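Local coordinates for protein chloromuconate cycloisomerase (Rhodococcus opacus, PDB 4M0X) that belongs to the enolase superfamily, pairing a small alpha-beta capping domain with a TIM-barrel-like domain that binds a manganese ion, at residues H29-V34 with E49-G54; V36-S41 with T109-D114; R179-L184 with L210-D215; M245-V250 with A269-K274; F296-P301 with G323-G328. One frame throughout, in Å; residues are numbered along the deposited sequence.

Contact 1: residues H29-V34 with E49-G54; sequences HHQSIV and EAVTPG
V34 and A50 face each other as an antiparallel, hydrogen-bonded pair, and here the contact is most tightly packed. V34 N donates to A50 O at 3.0 Å, striking an in-plane lone pair, and A50 N returns a straight bond to V34 O of 2.9 Å with an N-H...O angle of 166°. On one face of the sheet the two CB atoms lie 4.0 Å apart. A methyl is all that A50 brings, so V102 and A106 of helix 101-118 can settle on it, while V34 meets V63 and I66 of helix 63-74.

The other face carries I33, V51 and E49. I33 CG2 lies 3.7 Å from V51 CG2, branched side chains that fill a buried sheet face well. E49, with CG anti to its backbone N (chi1 151°) and the rest of its chain extended, runs at about a right angle to I33, so that its CG and carboxylate lie beside I33 CB and CG2. Its OE1 is hydrogen-bonded to S303 OG and M306 N in the barrel domain, which satisfies a buried carboxylate and fastens the sheet to its neighbour.

Beyond I33 the strands part: the CA atoms of Q31 and G54 are 7.3 Å apart. The far end of the Q31 side chain still reaches V51, and H29 and H30 lie toward solvent where the chain turns a corner. P53 centres an inverse gamma turn, and G54 adopts a positive phi that suits glycine. This is a beta hairpin, strands 27-40 and 45-51, opening at its barrel-facing end in the capping domain of the enolase superfamily.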
# COMPACT_ATOMS: atom_id res chain seq x y z
N HIS A 29 36.50 8.94 -28.88
CA HIS A 29 37.42 8.96 -30.03
C HIS A 29 38.57 7.94 -29.84
O HIS A 29 39.17 7.43 -30.80
CB HIS A 29 37.93 10.40 -30.25
CG HIS A 29 36.83 11.43 -30.47
ND1 HIS A 29 36.43 12.31 -29.48
CD2 HIS A 29 36.08 11.72 -31.56
CE1 HIS A 29 35.47 13.09 -29.95
NE2 HIS A 29 35.23 12.75 -31.21
N HIS A 30 38.85 7.63 -28.59
CA HIS A 30 39.76 6.56 -28.20
C HIS A 30 39.25 6.03 -26.87
O HIS A 30 38.24 6.47 -26.37
CB HIS A 30 41.18 7.11 -28.07
CG HIS A 30 41.29 8.30 -27.16
ND1 HIS A 30 41.77 8.20 -25.87
CD2 HIS A 30 40.97 9.60 -27.34
CE1 HIS A 30 41.75 9.40 -25.30
NE2 HIS A 30 41.27 10.27 -26.18
N GLN A 31 39.96 5.08 -26.28
CA GLN A 31 39.57 4.55 -24.98
C GLN A 31 40.58 4.96 -23.91
O GLN A 31 41.77 5.07 -24.17
CB GLN A 31 39.48 3.03 -25.06
CG GLN A 31 39.18 2.37 -23.74
CD GLN A 31 37.73 2.50 -23.36
OE1 GLN A 31 36.90 1.67 -23.74
NE2 GLN A 31 37.42 3.53 -22.58
N SER A 32 40.10 5.19 -22.70
CA SER A 32 40.98 5.70 -21.68
C SER A 32 40.76 4.93 -20.42
O SER A 32 39.63 4.81 -19.95
CB SER A 32 40.70 7.18 -21.44
OG SER A 32 41.36 7.97 -22.41
N ILE A 33 41.83 4.38 -19.88
CA ILE A 33 41.73 3.57 -18.68
C ILE A 33 42.83 3.98 -17.73
O ILE A 33 43.83 4.59 -18.14
CB ILE A 33 41.84 2.05 -18.99
CG1 ILE A 33 43.29 1.65 -19.28
CG2 ILE A 33 40.92 1.66 -20.16
CD1 ILE A 33 43.52 0.15 -19.29
N VAL A 34 42.63 3.70 -16.45
CA VAL A 34 43.74 3.72 -15.54
C VAL A 34 44.14 2.26 -15.41
O VAL A 34 43.29 1.42 -15.07
CB VAL A 34 43.34 4.33 -14.16
CG1 VAL A 34 44.53 4.37 -13.22
CG2 VAL A 34 42.78 5.73 -14.33
N GLU A 49 41.69 -2.63 -14.13
CA GLU A 49 41.43 -1.50 -14.98
C GLU A 49 40.36 -0.62 -14.34
O GLU A 49 39.38 -1.13 -13.79
CB GLU A 49 41.03 -2.05 -16.36
CG GLU A 49 40.10 -1.20 -17.21
CD GLU A 49 39.88 -1.79 -18.60
OE1 GLU A 49 40.27 -2.93 -18.86
OE2 GLU A 49 39.31 -1.12 -19.46
N ALA A 50 40.57 0.69 -14.34
CA ALA A 50 39.44 1.62 -14.14
C ALA A 50 38.97 2.17 -15.50
O ALA A 50 39.76 2.70 -16.29
CB ALA A 50 39.81 2.75 -13.21
N VAL A 51 37.70 2.04 -15.79
CA VAL A 51 37.24 2.53 -17.07
C VAL A 51 35.86 3.20 -16.96
O VAL A 51 35.06 2.95 -16.03
CB VAL A 51 37.31 1.39 -18.13
CG1 VAL A 51 36.26 0.32 -17.85
CG2 VAL A 51 37.23 1.94 -19.56
N THR A 52 35.60 4.06 -17.93
CA THR A 52 34.48 4.97 -17.90
C THR A 52 33.96 5.11 -19.34
O THR A 52 34.73 4.97 -20.29
CB THR A 52 34.99 6.30 -17.35
OG1 THR A 52 34.29 6.60 -16.13
CG2 THR A 52 34.86 7.39 -18.33
N PRO A 53 32.66 5.33 -19.53
CA PRO A 53 32.16 5.48 -20.91
C PRO A 53 32.47 6.84 -21.53
O PRO A 53 31.54 7.52 -22.02
CB PRO A 53 30.65 5.33 -20.77
CG PRO A 53 30.38 5.64 -19.34
CD PRO A 53 31.57 5.20 -18.55
N GLY A 54 33.74 7.23 -21.50
CA GLY A 54 34.19 8.52 -22.04
C GLY A 54 34.13 9.73 -21.13
O GLY A 54 33.94 10.83 -21.62

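Contact 2: residues V36-S41 with T109-D114; sequences VRVRDS and TALWDD. Unlike the reference sequence in segment 109-114: D113 (reference Thr), D114 (reference Ser).
D114 OD1 is held in a salt bridge by R118 NE, one helical turn further on, while across the contact it faces the carboxylate of D40. No bond joins the two acids: D40 OD2 is 4.1 Å from D114 OD1, with their planes turned 63° apart. The arginine also touches D40, and its positive charge probably eases the repulsion between them. D40 OD1 accepts from the backbone G44 N, which helps to fix the carboxylate at the strand end.

Next to this pair of acids the contact is apolar. V38 points toward the helix and divides its two methyls. CG1, anti to the backbone N (chi1 -168°), reaches L111 CD1 at 3.9 Å, and CG2 rests on A110 CB at 3.6 Å. The same alanine methyl receives V36 CG1 at 4.1 Å. A small residue at A110 lets the strand come close to the helix, the axes of 36-40 and 109-114 being 8.3 Å apart at the nearest point, and the beta-branched valines suit the extended backbone while presenting a broad face to the helix.

Every second strand residue, V36, V38 and D40, turns to helix 101-118, whereas R37 points away and pairs with E45 and E362. The axes of 36-40 and 109-114 are inclined by 44°. The strand is itself hydrogen-bonded between strands 5-17 and 45-51, and W112 on the helix packs against G128 of a second subunit.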
# COMPACT_ATOMS: atom_id res chain seq x y z
N VAL A 36 45.77 -0.41 -13.15
CA VAL A 36 46.28 -0.59 -11.77
C VAL A 36 47.15 -1.83 -11.68
O VAL A 36 46.87 -2.85 -12.33
CB VAL A 36 45.19 -0.64 -10.72
CG1 VAL A 36 45.73 -1.19 -9.40
CG2 VAL A 36 44.64 0.76 -10.51
N ARG A 37 48.23 -1.72 -10.90
CA ARG A 37 49.16 -2.82 -10.74
C ARG A 37 49.49 -3.00 -9.31
O ARG A 37 49.76 -2.04 -8.59
CB ARG A 37 50.44 -2.57 -11.49
CG ARG A 37 50.24 -2.75 -12.98
CD ARG A 37 51.42 -2.13 -13.67
NE ARG A 37 52.48 -3.10 -13.86
CZ ARG A 37 53.66 -2.81 -14.37
NH1 ARG A 37 53.93 -1.55 -14.70
NH2 ARG A 37 54.56 -3.77 -14.51
N VAL A 38 49.43 -4.25 -8.89
CA VAL A 38 49.64 -4.60 -7.51
C VAL A 38 50.76 -5.61 -7.57
O VAL A 38 50.62 -6.62 -8.26
CB VAL A 38 48.35 -5.18 -6.86
CG1 VAL A 38 48.51 -5.25 -5.35
CG2 VAL A 38 47.14 -4.31 -7.15
N ARG A 39 51.88 -5.31 -6.92
CA ARG A 39 53.01 -6.23 -6.82
C ARG A 39 53.07 -6.66 -5.36
O ARG A 39 52.86 -5.83 -4.47
CB ARG A 39 54.31 -5.55 -7.29
CG ARG A 39 55.52 -6.47 -7.51
N ASP A 40 53.28 -7.95 -5.09
CA ASP A 40 53.38 -8.45 -3.70
C ASP A 40 54.83 -8.78 -3.27
O ASP A 40 55.77 -8.73 -4.08
CB ASP A 40 52.41 -9.61 -3.44
CG ASP A 40 52.81 -10.92 -4.16
OD1 ASP A 40 53.80 -10.94 -4.93
OD2 ASP A 40 52.12 -11.95 -3.95
N SER A 41 54.99 -9.12 -1.98
CA SER A 41 56.32 -9.35 -1.39
C SER A 41 57.16 -10.41 -2.10
O SER A 41 58.29 -10.15 -2.43
CB SER A 41 56.25 -9.61 0.12
OG SER A 41 55.14 -10.41 0.47
N THR A 109 39.67 -5.64 -8.19
CA THR A 109 39.80 -6.54 -9.32
C THR A 109 41.28 -6.99 -9.51
O THR A 109 41.58 -8.17 -9.64
CB THR A 109 39.08 -5.86 -10.52
OG1 THR A 109 38.02 -6.69 -10.98
CG2 THR A 109 39.96 -5.40 -11.67
N ALA A 110 42.21 -6.04 -9.48
CA ALA A 110 43.63 -6.38 -9.52
C ALA A 110 43.97 -7.37 -8.44
O ALA A 110 44.72 -8.32 -8.69
CB ALA A 110 44.47 -5.13 -9.37
N LEU A 111 43.45 -7.14 -7.23
CA LEU A 111 43.58 -8.07 -6.13
C LEU A 111 43.11 -9.49 -6.43
O LEU A 111 43.79 -10.46 -6.03
CB LEU A 111 42.84 -7.54 -4.93
CG LEU A 111 43.68 -6.96 -3.80
CD1 LEU A 111 45.14 -6.72 -4.15
CD2 LEU A 111 42.97 -5.71 -3.32
N TRP A 112 41.97 -9.64 -7.10
CA TRP A 112 41.51 -10.96 -7.51
C TRP A 112 42.40 -11.60 -8.59
O TRP A 112 42.71 -12.79 -8.54
CB TRP A 112 40.06 -10.94 -7.96
CG TRP A 112 39.03 -10.88 -6.88
CD1 TRP A 112 38.12 -9.88 -6.68
CD2 TRP A 112 38.75 -11.89 -5.90
NE1 TRP A 112 37.30 -10.19 -5.63
CE2 TRP A 112 37.67 -11.41 -5.12
CE3 TRP A 112 39.30 -13.14 -5.61
CZ2 TRP A 112 37.13 -12.14 -4.05
CZ3 TRP A 112 38.76 -13.87 -4.53
CH2 TRP A 112 37.68 -13.36 -3.78
N ASP A 113 42.80 -10.81 -9.58
CA ASP A 113 43.78 -11.26 -10.57
C ASP A 113 45.08 -11.83 -9.93
O ASP A 113 45.56 -12.91 -10.27
CB ASP A 113 44.10 -10.10 -11.51
CG ASP A 113 44.93 -10.51 -12.70
OD1 ASP A 113 44.42 -11.25 -13.57
OD2 ASP A 113 46.10 -10.07 -12.79
N ASP A 114 45.64 -11.07 -8.98
CA ASP A 114 46.75 -11.49 -8.12
C ASP A 114 46.43 -12.86 -7.48
O ASP A 114 47.26 -13.79 -7.49
CB ASP A 114 46.96 -10.42 -7.03
CG ASP A 114 48.36 -10.46 -6.37
OD1 ASP A 114 49.27 -11.19 -6.83
OD2 ASP A 114 48.55 -9.73 -5.35

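Contact 3: residues R179-L184 with L210-D215; sequences RVLDVL and LPILAD
L213 sends one methyl, CD2, into the groove lined by V180, L181 and L184, joining two neighbouring outer helices of the TIM-barrel-like domain. CD2 stands 4.0 Å from V180 CG1 and 4.1 Å from L181 CD2, and it touches L184 as well, so a single branch meets three residues spread over one turn. Toward the partly exposed flank the interface passes to L181 and I212, whose side chains meet at about a right angle, L181 CD1 lying 4.0 Å from I212 CG2. All of these contacts are dispersive, and no hydrogen bond crosses between the segments.

Leucine suits this place because its forked end lies far enough from the backbone to bridge segments 179-183 and 210-215, whose axes are 10.5 Å apart. The segments run almost parallel, 8° from each other, as expected for helices that each follow a parallel strand of the barrel, 163-167 and 192-196.

Further out, V180 also rests on F166 of strand 163-167, and V183 packs on the same phenylalanine, which seats the first helix on the barrel wall. L213 likewise meets V218 in the loop after its helix, while its CD2 stays 4.2 Å from L184 CD1.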
# COMPACT_ATOMS: atom_id res chain seq x y z
N ARG A 179 15.44 7.61 -36.66
CA ARG A 179 16.74 7.05 -36.99
C ARG A 179 16.80 5.57 -36.66
O ARG A 179 17.23 4.75 -37.48
CB ARG A 179 17.86 7.80 -36.26
CG ARG A 179 19.25 7.22 -36.45
CD ARG A 179 20.29 7.99 -35.65
NE ARG A 179 20.13 7.83 -34.20
CZ ARG A 179 20.71 6.86 -33.47
NH1 ARG A 179 21.50 5.94 -34.03
NH2 ARG A 179 20.51 6.84 -32.16
N VAL A 180 16.35 5.21 -35.47
CA VAL A 180 16.47 3.81 -35.05
C VAL A 180 15.49 2.94 -35.82
O VAL A 180 15.84 1.82 -36.21
CB VAL A 180 16.34 3.66 -33.53
CG1 VAL A 180 16.26 2.20 -33.12
CG2 VAL A 180 17.54 4.30 -32.87
N LEU A 181 14.29 3.46 -36.06
CA LEU A 181 13.29 2.72 -36.82
C LEU A 181 13.83 2.44 -38.21
O LEU A 181 13.51 1.41 -38.81
CB LEU A 181 11.96 3.49 -36.91
CG LEU A 181 11.03 3.62 -35.69
CD1 LEU A 181 10.04 4.75 -35.92
CD2 LEU A 181 10.27 2.35 -35.35
N ASP A 182 14.67 3.35 -38.71
CA ASP A 182 15.28 3.19 -40.02
C ASP A 182 16.10 1.93 -40.07
O ASP A 182 15.89 1.10 -40.93
CB ASP A 182 16.17 4.37 -40.37
CG ASP A 182 15.45 5.41 -41.19
OD1 ASP A 182 14.21 5.55 -41.04
OD2 ASP A 182 16.14 6.09 -41.98
N VAL A 183 17.02 1.80 -39.12
CA VAL A 183 17.95 0.68 -39.09
C VAL A 183 17.26 -0.64 -38.81
O VAL A 183 17.66 -1.67 -39.32
CB VAL A 183 19.04 0.89 -38.04
CG1 VAL A 183 19.98 -0.30 -38.05
CG2 VAL A 183 19.79 2.18 -38.32
N LEU A 184 16.20 -0.59 -38.02
CA LEU A 184 15.40 -1.75 -37.70
C LEU A 184 14.69 -2.33 -38.92
O LEU A 184 14.15 -3.45 -38.87
CB LEU A 184 14.36 -1.38 -36.64
CG LEU A 184 14.82 -1.23 -35.21
CD1 LEU A 184 13.98 -0.18 -34.51
CD2 LEU A 184 14.70 -2.58 -34.53
N LEU A 210 8.80 4.45 -26.91
CA LEU A 210 9.04 3.04 -26.64
C LEU A 210 8.05 2.13 -27.34
O LEU A 210 8.49 1.24 -28.02
CB LEU A 210 9.16 2.75 -25.12
CG LEU A 210 10.57 2.64 -24.52
CD1 LEU A 210 11.64 3.17 -25.46
CD2 LEU A 210 10.73 3.26 -23.13
N PRO A 211 6.72 2.33 -27.17
CA PRO A 211 5.78 1.37 -27.79
C PRO A 211 5.92 1.37 -29.32
O PRO A 211 5.78 0.31 -29.96
CB PRO A 211 4.41 1.93 -27.43
CG PRO A 211 4.64 2.77 -26.22
CD PRO A 211 6.01 3.36 -26.40
N ILE A 212 6.26 2.53 -29.88
CA ILE A 212 6.43 2.62 -31.31
C ILE A 212 7.63 1.78 -31.73
O ILE A 212 7.58 1.02 -32.73
CB ILE A 212 6.50 4.10 -31.79
CG1 ILE A 212 5.08 4.69 -31.87
CG2 ILE A 212 7.14 4.22 -33.17
CD1 ILE A 212 5.07 6.19 -31.73
N LEU A 213 8.69 1.87 -30.94
CA LEU A 213 9.86 1.08 -31.18
C LEU A 213 9.65 -0.41 -30.85
O LEU A 213 10.24 -1.29 -31.48
CB LEU A 213 11.03 1.66 -30.39
CG LEU A 213 11.60 3.03 -30.77
CD1 LEU A 213 12.39 3.69 -29.62
CD2 LEU A 213 12.50 2.84 -31.97
N ALA A 214 8.80 -0.72 -29.89
CA ALA A 214 8.55 -2.13 -29.56
C ALA A 214 7.79 -2.76 -30.72
O ALA A 214 8.06 -3.89 -31.11
CB ALA A 214 7.79 -2.28 -28.26
N ASP A 215 6.84 -1.99 -31.28
CA ASP A 215 6.12 -2.41 -32.48
C ASP A 215 7.08 -2.74 -33.63
O ASP A 215 6.87 -3.70 -34.34
CB ASP A 215 5.11 -1.33 -32.90
CG ASP A 215 3.94 -1.23 -31.93
OD1 ASP A 215 3.84 -2.06 -30.99
OD2 ASP A 215 3.11 -0.30 -32.12

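Contact 4: residues M245-V250 with A269-K274; sequences MADESV and AIKIPK. With MN (manganese (II) ion), chain C.
D247 meets K271 and K274 in a salt-bridge network at the ends of two adjacent parallel barrel strands, 244-246 and 267-270. The strands are tied just before it by A269 N donating to A246 O at 2.8 Å, an approach nearly along the C=O axis. A269 is small enough to slip beside D247 CB, and M245 CG, from the neighbouring strand, lies 4.2 Å from A269 CB.

With CG anti to the backbone N (chi1 172°), D247 turns its carboxylate toward both lysines and the metal. K271 NZ bonds OD2 at 2.9 Å, arriving above the carboxylate plane by 36°, and adds a weak bond to OD1; K274 NZ reaches OD1 only weakly, at 3.3 Å. OD2 also binds the manganese ion at 2.2 Å, so this oxygen is shared between the metal ion and the lysine ammonium.

E248 works in the second shell: its OE1 accepts from a water at 2.6 Å and its OE2 from another at 3.0 Å, and both waters are metal ligands. D196 and E222 complete the protein part of the coordination. An acid trio at successive strand ends, with lysines close by, is the metal site characteristic of the enolase superfamily.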
# COMPACT_ATOMS: atom_id res chain seq x y z
N MET A 245 15.20 -2.62 -18.47
CA MET A 245 16.43 -2.94 -17.75
C MET A 245 17.05 -1.74 -17.03
O MET A 245 17.26 -0.68 -17.61
CB MET A 245 17.40 -3.50 -18.75
CG MET A 245 18.79 -3.80 -18.24
SD MET A 245 19.49 -5.08 -19.29
CE MET A 245 19.64 -4.29 -20.89
N ALA A 246 17.37 -1.93 -15.76
CA ALA A 246 18.13 -0.98 -15.01
C ALA A 246 19.60 -1.13 -15.34
O ALA A 246 20.13 -2.25 -15.43
CB ALA A 246 17.90 -1.22 -13.53
N ASP A 247 20.27 0.01 -15.52
CA ASP A 247 21.70 0.04 -15.68
C ASP A 247 22.19 1.06 -14.65
O ASP A 247 22.49 0.67 -13.51
CB ASP A 247 22.11 0.40 -17.12
CG ASP A 247 23.63 0.63 -17.26
OD1 ASP A 247 24.37 0.35 -16.30
OD2 ASP A 247 24.07 1.12 -18.33
N GLU A 248 22.22 2.35 -15.02
CA GLU A 248 22.58 3.45 -14.10
C GLU A 248 21.85 3.38 -12.76
O GLU A 248 22.35 3.90 -11.76
CB GLU A 248 22.21 4.81 -14.72
CG GLU A 248 23.11 5.35 -15.82
CD GLU A 248 22.70 4.84 -17.18
OE1 GLU A 248 22.01 3.77 -17.28
OE2 GLU A 248 23.09 5.50 -18.17
N SER A 249 20.65 2.77 -12.74
CA SER A 249 19.83 2.66 -11.55
C SER A 249 20.30 1.56 -10.61
O SER A 249 19.97 1.62 -9.42
CB SER A 249 18.37 2.42 -11.91
OG SER A 249 17.72 3.61 -12.35
N VAL A 250 21.03 0.56 -11.14
CA VAL A 250 21.65 -0.49 -10.31
C VAL A 250 23.14 -0.37 -10.26
O VAL A 250 23.86 -0.87 -11.13
CB VAL A 250 21.49 -1.93 -10.81
CG1 VAL A 250 20.65 -2.76 -9.84
CG2 VAL A 250 21.04 -2.00 -12.26
N ALA A 269 21.45 -4.73 -15.70
CA ALA A 269 22.67 -4.76 -16.49
C ALA A 269 23.79 -4.93 -15.48
O ALA A 269 24.00 -4.06 -14.63
CB ALA A 269 22.82 -3.48 -17.27
N ILE A 270 24.50 -6.05 -15.53
CA ILE A 270 25.58 -6.30 -14.58
C ILE A 270 26.93 -5.86 -15.17
O ILE A 270 27.22 -6.12 -16.34
CB ILE A 270 25.61 -7.78 -14.18
CG1 ILE A 270 24.23 -8.23 -13.69
CG2 ILE A 270 26.71 -8.03 -13.15
CD1 ILE A 270 23.82 -7.68 -12.34
N LYS A 271 27.74 -5.17 -14.36
CA LYS A 271 29.00 -4.56 -14.82
C LYS A 271 29.85 -4.37 -13.60
O LYS A 271 29.34 -3.86 -12.61
CB LYS A 271 28.77 -3.16 -15.37
CG LYS A 271 28.16 -3.02 -16.75
CD LYS A 271 28.45 -1.63 -17.31
CE LYS A 271 27.31 -0.65 -17.09
NZ LYS A 271 26.58 -0.37 -18.36
N ILE A 272 31.13 -4.74 -13.66
CA ILE A 272 32.01 -4.63 -12.51
C ILE A 272 32.34 -3.19 -12.05
O ILE A 272 32.08 -2.85 -10.90
CB ILE A 272 33.28 -5.49 -12.67
CG1 ILE A 272 32.89 -6.96 -12.62
CG2 ILE A 272 34.27 -5.23 -11.54
CD1 ILE A 272 34.06 -7.90 -12.72
N PRO A 273 32.90 -2.34 -12.94
CA PRO A 273 33.34 -1.00 -12.54
C PRO A 273 32.28 -0.24 -11.74
O PRO A 273 32.54 0.26 -10.65
CB PRO A 273 33.54 -0.28 -13.88
CG PRO A 273 33.78 -1.36 -14.86
CD PRO A 273 32.88 -2.47 -14.41
N LYS A 274 31.09 -0.18 -12.29
CA LYS A 274 30.00 0.56 -11.71
C LYS A 274 29.52 0.05 -10.32
O LYS A 274 28.89 0.81 -9.57
CB LYS A 274 28.89 0.67 -12.77
CG LYS A 274 27.49 0.33 -12.37
CD LYS A 274 26.95 -0.85 -13.15
CE LYS A 274 25.45 -0.65 -13.32
NZ LYS A 274 24.67 -1.82 -13.78
MN MN C . 23.56 1.47 -20.47
O HOH W 1 24.61 3.69 -20.04
O HOH W 2 21.99 2.81 -19.65

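Contact 5: residues F296-P301 with G323-G328; sequences FGAATP and GCELFG
F296-P301 and G323-G328 run side by side in the same direction, their end-to-end lines only 4° apart. G297 is the bridge: its N donates almost straight to G323 O at 2.8 Å, and its O accepts E325 N at 2.7 Å. The CA atoms of G297 and C324 are 4.1 Å apart, so close that a CB on G297 would press on C324 CB. G323, at positive phi, likewise suits glycine.

E325 CG sits between the backbone N and carbonyl carbon (chi1 55°), and the extended chain then passes A299, whose N donates to OE2 from the anti side, tilted out of the carboxylate plane; the 2.5 Å length is short and uncertain at this resolution. OE1 is taken by K165 in a salt bridge. The F296 and E325 side chains cross at about a right angle, ring and carboxylate planes 45° apart, with CE2 3.4 Å from E325 CD and CZ near E325 CG and CB. A299 CB packs on E325 CG at 3.6 Å.

The nearest atom of the E325 side chain is about 5 Å from the manganese ion. Strand 323-324, reached by the beta-alpha-beta crossover through helix 304-316, also bonds to strand 134-141 and so closes the barrel around the metal site.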
# COMPACT_ATOMS: atom_id res chain seq x y z
N PHE A 296 21.98 -9.12 -17.66
CA PHE A 296 22.61 -8.79 -18.88
C PHE A 296 24.05 -8.64 -18.50
O PHE A 296 24.36 -8.01 -17.48
CB PHE A 296 22.08 -7.46 -19.34
CG PHE A 296 22.57 -7.03 -20.70
CD1 PHE A 296 22.52 -7.90 -21.79
CD2 PHE A 296 23.01 -5.73 -20.90
CE1 PHE A 296 22.93 -7.48 -23.05
CE2 PHE A 296 23.41 -5.30 -22.15
CZ PHE A 296 23.38 -6.17 -23.24
N GLY A 297 24.92 -9.24 -19.31
CA GLY A 297 26.36 -9.09 -19.13
C GLY A 297 26.79 -7.80 -19.82
O GLY A 297 27.14 -7.80 -21.01
N ALA A 298 26.77 -6.72 -19.05
CA ALA A 298 26.86 -5.38 -19.60
C ALA A 298 28.29 -4.89 -19.76
O ALA A 298 29.22 -5.42 -19.14
CB ALA A 298 26.06 -4.39 -18.78
N ALA A 299 28.45 -3.87 -20.59
CA ALA A 299 29.75 -3.32 -20.93
C ALA A 299 29.83 -1.87 -20.45
O ALA A 299 28.79 -1.20 -20.31
CB ALA A 299 29.96 -3.39 -22.43
N THR A 300 31.05 -1.39 -20.21
CA THR A 300 31.25 -0.03 -19.74
C THR A 300 31.43 1.00 -20.89
O THR A 300 30.88 2.10 -20.83
CB THR A 300 32.32 0.05 -18.64
OG1 THR A 300 31.86 -0.64 -17.48
CG2 THR A 300 32.59 1.47 -18.25
N PRO A 301 32.18 0.66 -21.94
CA PRO A 301 32.91 -0.55 -22.22
C PRO A 301 34.26 -0.50 -21.54
O PRO A 301 34.52 0.39 -20.74
CB PRO A 301 33.06 -0.53 -23.76
CG PRO A 301 32.44 0.76 -24.22
CD PRO A 301 32.39 1.65 -23.01
N GLY A 323 21.38 -11.49 -22.40
CA GLY A 323 22.56 -11.52 -23.23
C GLY A 323 23.78 -10.89 -22.61
O GLY A 323 23.82 -10.62 -21.42
N CYS A 324 24.80 -10.69 -23.44
CA CYS A 324 26.06 -10.08 -23.05
C CYS A 324 26.62 -9.10 -24.14
O CYS A 324 26.66 -9.41 -25.34
CB CYS A 324 27.04 -11.17 -22.69
SG CYS A 324 28.75 -10.62 -22.61
N GLU A 325 27.04 -7.92 -23.71
CA GLU A 325 27.53 -6.92 -24.65
C GLU A 325 29.05 -6.71 -24.54
O GLU A 325 29.52 -5.58 -24.63
CB GLU A 325 26.78 -5.58 -24.47
CG GLU A 325 26.81 -5.03 -23.04
CD GLU A 325 26.30 -3.59 -22.90
OE1 GLU A 325 25.83 -2.97 -23.90
OE2 GLU A 325 26.39 -3.03 -21.78
N LEU A 326 29.83 -7.77 -24.35
CA LEU A 326 31.26 -7.56 -24.18
C LEU A 326 32.01 -7.48 -25.49
O LEU A 326 32.96 -8.22 -25.67
CB LEU A 326 31.89 -8.60 -23.29
CG LEU A 326 31.87 -8.32 -21.81
CD1 LEU A 326 32.44 -9.50 -21.05
CD2 LEU A 326 32.67 -7.06 -21.50
N PHE A 327 31.59 -6.57 -26.37
CA PHE A 327 32.15 -6.40 -27.72
C PHE A 327 33.27 -5.36 -27.68
O PHE A 327 34.07 -5.26 -28.59
CB PHE A 327 31.07 -5.88 -28.66
CG PHE A 327 30.59 -4.51 -28.27
CD1 PHE A 327 31.28 -3.37 -28.66
CD2 PHE A 327 29.50 -4.36 -27.44
CE1 PHE A 327 30.87 -2.11 -28.26
CE2 PHE A 327 29.08 -3.11 -27.03
CZ PHE A 327 29.77 -1.98 -27.44
N GLY A 328 33.30 -4.57 -26.62
CA GLY A 328 34.22 -3.44 -26.51
C GLY A 328 35.64 -3.69 -26.98
O GLY A 328 36.08 -3.08 -27.95

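From the N terminus, contact 1 closes first, a short hairpin loop between strands 27-40 and 45-51. Contact 2 opens on the same strand before that loop is closed, so the two cross, and it brings helix 101-118 back to the hairpin's sheet after a longer excursion. Contacts 3, 4 and 5 follow in series within the barrel domain. Contact 3 joins successive outer helices about 22 to 24 Å, centre to centre, from the other two. Contacts 4 and 5 each join two neighbouring strands of one sheet, and strands 267-270 and 294-297 link them, I270 probably bonding to F296 and A298. V51 and P53 of contact 1 pack on T300 and P301 of contact 5, tying capping domain to barrel.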